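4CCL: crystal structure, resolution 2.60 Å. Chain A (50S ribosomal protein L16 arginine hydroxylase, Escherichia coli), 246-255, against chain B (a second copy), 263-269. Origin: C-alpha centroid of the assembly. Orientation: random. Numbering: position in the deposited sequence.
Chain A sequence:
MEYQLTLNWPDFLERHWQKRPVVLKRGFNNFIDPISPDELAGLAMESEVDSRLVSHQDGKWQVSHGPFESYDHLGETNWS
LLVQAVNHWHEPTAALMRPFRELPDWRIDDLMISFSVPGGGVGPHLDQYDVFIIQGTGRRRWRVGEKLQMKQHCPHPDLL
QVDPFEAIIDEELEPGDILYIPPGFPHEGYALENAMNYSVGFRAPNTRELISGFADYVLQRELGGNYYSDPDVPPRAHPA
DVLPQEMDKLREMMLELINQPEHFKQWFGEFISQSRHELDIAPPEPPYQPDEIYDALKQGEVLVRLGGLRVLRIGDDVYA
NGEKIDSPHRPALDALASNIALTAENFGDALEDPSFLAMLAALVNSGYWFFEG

Chain A, residues 246-255: EMDKLREMML
Chain B, residues 263-269: HFKQWFG

Both stretches are helical throughout. Residues 246-255 of chain A lie inside a longer helix, and residues 263-269 of chain B belong to a helix that continues beyond them. Phi and psi are mostly near -60° and -45°, with psi easing to -27° at Glu252(A) and -34° at Phe268(B). Backbone hydrogen bonds run from N of 250-255 and of 267-269 to the O four residues earlier, for example Arg251(A) N to Met247(A) O at 2.9 Å and Phe268(B) N to Phe264(B) O at 2.9 Å.

The helices cross almost at right angles. Their N-to-C directions differ by 100°, and the axes come within 11.6 Å. That wide spacing leaves room for aromatic rings between the backbones. Two CA-CA distances set the register: Met247(A) CA to Lys265(B) CA is 7.8 Å, and Arg251(A) CA to Phe264(B) CA is 8.2 Å. The stretches bury 379 Å² between them, both sides summed. Phe264(B) has the largest covered area, 106 Å², then Met247(A) with 81 Å². These two, Phe268(B), Leu250(A) and Met254(A) are all buried, as suits apolar side chains. No hydrogen bond or salt bridge crosses; the contact rests on shape and apolar packing.

The main bump is Phe264(B). Its CA-CB bond points toward chain A, with chi1 t (174°) and chi2 47°. The ring enters a hollow formed by Met247(A), Leu250(A), Arg251(A) and Met254(A), residues spaced along one side of the helix. Met247(A) and Met254(A) are selenomethionines, with atom SE. Met254(A) covers one ring face: its CE lies 3.6 Å from Phe264(B) CE1 and 4.0 Å from the ring centroid, a CH-pi contact. The CA-CB bond of Met254(A) points toward chain B; the rotamer is m, t, m. At the ring edge, Met247(A) O is 3.7 Å from Phe264(B) CE2, and Leu250(A) CB is 4.2 Å from Phe264(B) CZ. Arg251(A) CD approaches obliquely, 3.7 Å from Phe264(B) CD2. A flat phenyl ring suits this hollow because it offers both a broad face and a thin edge.

Phe268(B), one turn later, makes the second bump. Its CA-CB bond also points toward chain A, with chi1 t (-166°) and chi2 77°. Leu250(A), rotamer m, t, lays CD1 over one face of this ring. That CD1 is 3.5 Å from Phe268(B) CZ and 3.9 Å from the centroid, again CH-pi. Leu250(A) thus meets both rings.

The CA-CB bond of Met247(A) runs sideways, but the m, m, m chain brings its end nearer to chain B. Its SE is 3.8 Å from Phe268(B) CD2, an oblique sulfur-aromatic contact. Its CE reaches Lys265(B) CA at 3.6 Å and Phe264(B) CE2 at 4.0 Å. The flexible side chain can therefore fit against both rings and the intervening backbone.

Arg251(A) is t, t, p, with chi4 -113°. Its guanidinium stays beside the Phe264(B) ring, with Phe264(B) CD2 at its edge. Its NH2 forms a salt bridge with Asp248(A) OD1 at 2.9 Å, although the hydrogen bond within it is weak. Lys265(B), t, t, m, t, starts sideways and its end leads away, so the part near Met247(A) is aliphatic: Lys265(B) CB lies 4.1 Å from Met247(A) CE.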

# COMPACT_ATOMS: atom_id res chain seq x y z
N GLU A 246 20.21 -11.33 -2.79
CA GLU A 246 19.79 -9.96 -2.54
C GLU A 246 18.26 -9.85 -2.50
O GLU A 246 17.68 -9.22 -1.60
CB GLU A 246 20.37 -9.03 -3.61
CG GLU A 246 21.89 -8.98 -3.61
CD GLU A 246 22.46 -8.22 -4.80
OE1 GLU A 246 22.21 -8.62 -5.95
OE2 GLU A 246 23.15 -7.21 -4.56
N MSE A 247 17.62 -10.49 -3.48
CA MSE A 247 16.16 -10.56 -3.52
C MSE A 247 15.63 -11.15 -2.22
O MSE A 247 14.65 -10.66 -1.65
CB MSE A 247 15.70 -11.42 -4.71
CG MSE A 247 16.14 -10.89 -6.06
SE MSE A 247 15.24 -9.24 -6.55
CE MSE A 247 13.46 -9.95 -6.86
N ASP A 248 16.31 -12.19 -1.74
CA ASP A 248 15.96 -12.83 -0.48
C ASP A 248 16.14 -11.87 0.70
O ASP A 248 15.30 -11.85 1.61
CB ASP A 248 16.79 -14.10 -0.27
CG ASP A 248 16.39 -15.21 -1.23
OD1 ASP A 248 15.28 -15.13 -1.80
OD2 ASP A 248 17.18 -16.17 -1.40
N LYS A 249 17.22 -11.09 0.68
CA LYS A 249 17.44 -10.06 1.70
C LYS A 249 16.22 -9.14 1.80
O LYS A 249 15.63 -8.97 2.87
CB LYS A 249 18.69 -9.23 1.38
CG LYS A 249 19.95 -9.63 2.13
CD LYS A 249 20.83 -8.41 2.38
CE LYS A 249 22.24 -8.77 2.82
NZ LYS A 249 23.14 -9.05 1.66
N LEU A 250 15.85 -8.56 0.66
CA LEU A 250 14.71 -7.63 0.60
C LEU A 250 13.40 -8.26 1.08
O LEU A 250 12.69 -7.71 1.95
CB LEU A 250 14.56 -7.12 -0.84
CG LEU A 250 15.78 -6.38 -1.40
CD1 LEU A 250 15.88 -6.55 -2.91
CD2 LEU A 250 15.74 -4.91 -1.03
N ARG A 251 13.09 -9.42 0.50
CA ARG A 251 11.85 -10.11 0.82
C ARG A 251 11.77 -10.39 2.32
O ARG A 251 10.73 -10.15 2.95
CB ARG A 251 11.71 -11.41 0.01
CG ARG A 251 10.29 -11.94 -0.07
CD ARG A 251 10.11 -12.99 -1.16
NE ARG A 251 10.85 -14.21 -0.88
CZ ARG A 251 11.89 -14.64 -1.59
NH1 ARG A 251 12.31 -13.94 -2.64
NH2 ARG A 251 12.51 -15.76 -1.26
N GLU A 252 12.87 -10.86 2.89
CA GLU A 252 12.92 -11.16 4.32
C GLU A 252 12.83 -9.91 5.18
O GLU A 252 12.37 -9.98 6.32
CB GLU A 252 14.15 -11.99 4.67
CG GLU A 252 14.02 -13.45 4.29
CD GLU A 252 15.29 -14.24 4.51
OE1 GLU A 252 16.08 -13.86 5.41
OE2 GLU A 252 15.51 -15.23 3.78
N MSE A 253 13.27 -8.76 4.66
CA MSE A 253 13.03 -7.50 5.35
C MSE A 253 11.52 -7.33 5.50
O MSE A 253 11.00 -7.09 6.61
CB MSE A 253 13.61 -6.32 4.57
CG MSE A 253 15.13 -6.25 4.57
SE MSE A 253 15.81 -4.89 3.34
CE MSE A 253 14.94 -3.32 4.09
N MSE A 254 10.81 -7.47 4.38
CA MSE A 254 9.36 -7.32 4.41
C MSE A 254 8.64 -8.32 5.34
O MSE A 254 7.81 -7.93 6.18
CB MSE A 254 8.78 -7.41 3.00
CG MSE A 254 9.16 -6.27 2.08
SE MSE A 254 8.40 -6.42 0.29
CE MSE A 254 8.94 -8.24 -0.14
N LEU A 255 8.98 -9.60 5.19
CA LEU A 255 8.41 -10.65 6.03
C LEU A 255 8.68 -10.39 7.50
O LEU A 255 7.83 -10.65 8.36
CB LEU A 255 8.98 -12.01 5.64
CG LEU A 255 8.84 -12.42 4.17
CD1 LEU A 255 9.46 -13.80 3.94
CD2 LEU A 255 7.39 -12.40 3.74
N HIS B 263 5.46 -12.81 -8.95
CA HIS B 263 4.93 -11.50 -8.59
C HIS B 263 5.93 -10.54 -7.92
O HIS B 263 6.05 -9.38 -8.34
CB HIS B 263 3.67 -11.66 -7.74
CG HIS B 263 2.56 -12.36 -8.45
ND1 HIS B 263 1.57 -13.07 -7.79
CD2 HIS B 263 2.27 -12.47 -9.77
CE1 HIS B 263 0.73 -13.57 -8.66
NE2 HIS B 263 1.13 -13.23 -9.88
N PHE B 264 6.64 -11.02 -6.91
CA PHE B 264 7.62 -10.17 -6.23
C PHE B 264 8.76 -9.77 -7.15
O PHE B 264 9.12 -8.59 -7.23
CB PHE B 264 8.18 -10.84 -4.97
CG PHE B 264 9.28 -10.04 -4.33
CD1 PHE B 264 9.13 -8.68 -4.11
CD2 PHE B 264 10.47 -10.65 -3.95
CE1 PHE B 264 10.13 -7.95 -3.53
CE2 PHE B 264 11.48 -9.91 -3.36
CZ PHE B 264 11.30 -8.55 -3.15
N LYS B 265 9.34 -10.75 -7.83
CA LYS B 265 10.44 -10.53 -8.76
C LYS B 265 10.05 -9.52 -9.83
O LYS B 265 10.84 -8.65 -10.19
CB LYS B 265 10.83 -11.85 -9.42
CG LYS B 265 11.85 -11.69 -10.54
CD LYS B 265 11.80 -12.86 -11.50
CE LYS B 265 11.98 -14.19 -10.78
NZ LYS B 265 11.84 -15.35 -11.70
N GLN B 266 8.82 -9.64 -10.31
CA GLN B 266 8.32 -8.79 -11.38
C GLN B 266 8.13 -7.37 -10.86
O GLN B 266 8.58 -6.41 -11.50
CB GLN B 266 7.01 -9.35 -11.92
CG GLN B 266 6.63 -8.84 -13.30
CD GLN B 266 6.19 -9.96 -14.21
OE1 GLN B 266 6.74 -11.06 -14.17
NE2 GLN B 266 5.19 -9.69 -15.04
N TRP B 267 7.48 -7.24 -9.71
CA TRP B 267 7.31 -5.91 -9.12
C TRP B 267 8.64 -5.21 -8.89
O TRP B 267 8.80 -4.06 -9.29
CB TRP B 267 6.57 -5.94 -7.79
CG TRP B 267 6.80 -4.65 -7.04
CD1 TRP B 267 6.33 -3.41 -7.37
CD2 TRP B 267 7.60 -4.47 -5.86
NE1 TRP B 267 6.77 -2.48 -6.47
CE2 TRP B 267 7.56 -3.10 -5.53
CE3 TRP B 267 8.35 -5.33 -5.05
CZ2 TRP B 267 8.22 -2.57 -4.43
CZ3 TRP B 267 9.01 -4.80 -3.95
CH2 TRP B 267 8.94 -3.43 -3.65
N PHE B 268 9.57 -5.90 -8.23
CA PHE B 268 10.86 -5.29 -7.93
C PHE B 268 11.60 -4.96 -9.21
O PHE B 268 12.31 -3.96 -9.27
CB PHE B 268 11.71 -6.17 -7.02
CG PHE B 268 12.89 -5.46 -6.42
CD1 PHE B 268 12.71 -4.59 -5.37
CD2 PHE B 268 14.16 -5.65 -6.93
CE1 PHE B 268 13.78 -3.92 -4.81
CE2 PHE B 268 15.24 -4.99 -6.38
CZ PHE B 268 15.05 -4.12 -5.32
N GLY B 269 11.43 -5.80 -10.22
CA GLY B 269 12.00 -5.56 -11.52
C GLY B 269 11.51 -4.24 -12.08
O GLY B 269 12.30 -3.42 -12.55